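PDB 4ACY: endo-alpha-mannosidase from Bacteroides thetaiotaomicron, which hydrolyses internal alpha-mannosidic linkages as a family GH99 endo-acting glycoside hydrolase, an activity associated with N-glycan processing. Local coordinates for residues 137-142 against 173-178. Residues are numbered along the deposited sequence; the frame is centred on the assembly and turned at random.
Sequences LLLDEA and DTYGDH
L139 reaches from helix 133-145 between the rings of H178 and Y175, its CB and CD2 packing against H178 and its CD1 against Y175. L139 CB sits over the centre of the H178 imidazole, 3.5 Å from the ring centroid and 9° off its normal, a CH-pi contact. Farther out, L139 CD2 lies 4.1 Å from H178 CG, while L139 CD1 meets Y175 CD1 at 3.5 Å, approaching the phenol ring obliquely. A branched leucine suits the place because its fork serves both rings; histidine offers a flat face for CB, and tyrosine an aromatic side for CD1 while its ring also meets F151. H178 closes a type I beta turn that begins at Y175, where H178 N bonds Y175 O at 2.9 Å; with CG anti to its backbone N (chi1 -160°), the imidazole extends to the helix. An alanine in place of H178 would probably leave L139 CB without its aromatic cover and open a gap beside the helix. The contact joins helix 133-145 of the TIM barrel to the end of helix 161-175 and the turn after it. Its chemistry is mainly apolar, with one polar approach, H178 NE2 to L139 O at 3.3 Å, over the face that CB covers.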
ATOM      1  N   LEU A 137      11.883 -13.346  -3.338  1.00 24.84           N
ATOM      2  CA  LEU A 137      11.699 -13.281  -4.789  1.00 24.64           C
ATOM      3  C   LEU A 137      11.449 -11.856  -5.261  1.00 23.04           C
ATOM      4  O   LEU A 137      11.952 -11.462  -6.313  1.00 22.94           O
ATOM      5  CB  LEU A 137      10.529 -14.162  -5.241  1.00 26.82           C
ATOM      6  CG  LEU A 137      10.553 -15.671  -4.991  1.00 28.39           C
ATOM      7  CD1 LEU A 137       9.189 -16.257  -5.337  1.00 29.35           C
ATOM      8  CD2 LEU A 137      11.655 -16.332  -5.790  1.00 28.65           C
ATOM      9  N   LEU A 138      10.656 -11.092  -4.504  1.00 21.62           N
ATOM     10  CA  LEU A 138      10.376  -9.707  -4.869  0.50 21.10           C
ATOM     11  C   LEU A 138      11.667  -8.889  -4.888  1.00 20.80           C
ATOM     12  O   LEU A 138      11.923  -8.151  -5.835  1.00 20.70           O
ATOM     13  CB  LEU A 138       9.347  -9.083  -3.918  0.50 20.80           C
ATOM     14  CG  LEU A 138       8.683  -7.801  -4.418  0.50 20.67           C
ATOM     15  CD1 LEU A 138       7.895  -8.057  -5.692  0.50 20.50           C
ATOM     16  CD2 LEU A 138       7.785  -7.212  -3.336  0.50 20.66           C
ATOM     17  N   LEU A 139      12.473  -9.040  -3.843  1.00 20.87           N
ATOM     18  CA  LEU A 139      13.762  -8.367  -3.753  1.00 20.66           C
ATOM     19  C   LEU A 139      14.662  -8.769  -4.928  1.00 21.19           C
ATOM     20  O   LEU A 139      15.204  -7.903  -5.621  1.00 20.69           O
ATOM     21  CB  LEU A 139      14.429  -8.696  -2.410  1.00 20.17           C
ATOM     22  CG  LEU A 139      13.831  -7.963  -1.205  1.00 19.80           C
ATOM     23  CD1 LEU A 139      14.189  -8.672   0.078  1.00 19.85           C
ATOM     24  CD2 LEU A 139      14.303  -6.517  -1.188  1.00 19.26           C
ATOM     25  N   ASP A 140      14.777 -10.076  -5.161  1.00 22.61           N
ATOM     26  CA  ASP A 140      15.628 -10.604  -6.240  1.00 23.57           C
ATOM     27  C   ASP A 140      15.220 -10.031  -7.596  1.00 23.75           C
ATOM     28  O   ASP A 140      16.064  -9.555  -8.373  1.00 23.92           O
ATOM     29  CB  ASP A 140      15.582 -12.142  -6.270  1.00 24.60           C
ATOM     30  CG  ASP A 140      16.371 -12.779  -5.135  1.00 25.80           C
ATOM     31  OD1 ASP A 140      17.150 -12.073  -4.465  1.00 26.24           O
ATOM     32  OD2 ASP A 140      16.219 -14.000  -4.903  1.00 26.80           O
ATOM     33  N   GLU A 141      13.914 -10.035  -7.862  1.00 23.83           N
ATOM     34  CA  GLU A 141      13.402  -9.503  -9.124  1.00 23.22           C
ATOM     35  C   GLU A 141      13.526  -7.986  -9.230  1.00 22.41           C
ATOM     36  O   GLU A 141      13.831  -7.456 -10.306  1.00 21.74           O
ATOM     37  CB  GLU A 141      11.968  -9.991  -9.394  1.00 24.18           C
ATOM     38  CG  GLU A 141      11.866 -11.515  -9.542  1.00 26.00           C
ATOM     39  CD  GLU A 141      12.643 -12.040 -10.750  1.00 26.76           C
ATOM     40  OE1 GLU A 141      12.670 -11.355 -11.793  1.00 27.10           O
ATOM     41  OE2 GLU A 141      13.237 -13.134 -10.643  1.00 28.33           O
ATOM     42  N   ALA A 142      13.318  -7.281  -8.115  1.00 21.18           N
ATOM     43  CA  ALA A 142      13.474  -5.827  -8.115  1.00 21.76           C
ATOM     44  C   ALA A 142      14.931  -5.429  -8.400  1.00 21.92           C
ATOM     45  O   ALA A 142      15.188  -4.487  -9.154  1.00 22.22           O
ATOM     46  CB  ALA A 142      12.995  -5.226  -6.783  1.00 20.91           C
ATOM     47  N   ASP A 173      17.616  -7.393   9.636  1.00 22.76           N
ATOM     48  CA  ASP A 173      18.595  -8.493   9.672  1.00 24.09           C
ATOM     49  C   ASP A 173      18.514  -9.399   8.464  1.00 24.04           C
ATOM     50  O   ASP A 173      19.529  -9.876   7.969  1.00 25.07           O
ATOM     51  CB  ASP A 173      18.429  -9.346  10.935  1.00 25.11           C
ATOM     52  CG  ASP A 173      18.874  -8.631  12.192  1.00 26.58           C
ATOM     53  OD1 ASP A 173      19.532  -7.576  12.105  1.00 27.50           O
ATOM     54  OD2 ASP A 173      18.548  -9.127  13.287  1.00 28.06           O
ATOM     55  N   THR A 174      17.303  -9.659   7.997  1.00 23.38           N
ATOM     56  CA  THR A 174      17.105 -10.617   6.926  1.00 23.07           C
ATOM     57  C   THR A 174      17.239 -10.003   5.534  1.00 22.77           C
ATOM     58  O   THR A 174      17.804 -10.622   4.639  1.00 22.81           O
ATOM     59  CB  THR A 174      15.736 -11.318   7.061  1.00 22.88           C
ATOM     60  OG1 THR A 174      15.563 -11.777   8.409  1.00 22.72           O
ATOM     61  CG2 THR A 174      15.620 -12.482   6.095  1.00 22.78           C
ATOM     62  N   TYR A 175      16.720  -8.792   5.359  1.00 22.07           N
ATOM     63  CA  TYR A 175      16.641  -8.176   4.039  1.00 22.09           C
ATOM     64  C   TYR A 175      17.510  -6.944   3.872  1.00 21.75           C
ATOM     65  O   TYR A 175      17.683  -6.471   2.753  1.00 21.47           O
ATOM     66  CB  TYR A 175      15.194  -7.784   3.731  1.00 22.07           C
ATOM     67  CG  TYR A 175      14.229  -8.918   3.926  1.00 22.66           C
ATOM     68  CD1 TYR A 175      14.374 -10.111   3.215  1.00 22.47           C
ATOM     69  CD2 TYR A 175      13.176  -8.807   4.825  1.00 22.80           C
ATOM     70  CE1 TYR A 175      13.483 -11.149   3.387  1.00 22.90           C
ATOM     71  CE2 TYR A 175      12.283  -9.837   5.003  1.00 23.03           C
ATOM     72  CZ  TYR A 175      12.443 -11.004   4.293  1.00 23.25           C
ATOM     73  OH  TYR A 175      11.543 -12.024   4.482  1.00 23.91           O
ATOM     74  N   GLY A 176      18.034  -6.424   4.976  1.00 22.10           N
ATOM     75  CA  GLY A 176      18.732  -5.124   4.971  1.00 23.12           C
ATOM     76  C   GLY A 176      19.984  -5.041   4.116  1.00 23.83           C
ATOM     77  O   GLY A 176      20.333  -3.961   3.618  1.00 23.92           O
ATOM     78  N   ASP A 177      20.654  -6.180   3.940  1.00 24.12           N
ATOM     79  CA  ASP A 177      21.826  -6.269   3.072  1.00 24.72           C
ATOM     80  C   ASP A 177      21.480  -6.428   1.592  1.00 23.51           C
ATOM     81  O   ASP A 177      22.363  -6.362   0.741  1.00 23.27           O
ATOM     82  CB  ASP A 177      22.704  -7.458   3.484  1.00 26.84           C
ATOM     83  CG  ASP A 177      23.407  -7.250   4.805  1.00 28.95           C
ATOM     84  OD1 ASP A 177      23.281  -6.171   5.419  1.00 31.14           O
ATOM     85  OD2 ASP A 177      24.107  -8.186   5.237  1.00 31.40           O
ATOM     86  N   HIS A 178      20.208  -6.667   1.277  1.00 22.29           N
ATOM     87  CA  HIS A 178      19.818  -6.892  -0.109  1.00 21.73           C
ATOM     88  C   HIS A 178      19.987  -5.649  -0.990  1.00 21.34           C
ATOM     89  O   HIS A 178      19.602  -4.557  -0.585  1.00 20.69           O
ATOM     90  CB  HIS A 178      18.382  -7.419  -0.201  1.00 21.75           C
ATOM     91  CG  HIS A 178      18.089  -8.097  -1.500  1.00 21.57           C
ATOM     92  ND1 HIS A 178      18.007  -9.467  -1.630  1.00 22.62           N
ATOM     93  CD2 HIS A 178      17.903  -7.590  -2.740  1.00 21.33           C
ATOM     94  CE1 HIS A 178      17.766  -9.775  -2.891  1.00 21.51           C
ATOM     95  NE2 HIS A 178      17.693  -8.653  -3.585  1.00 22.27           N
TER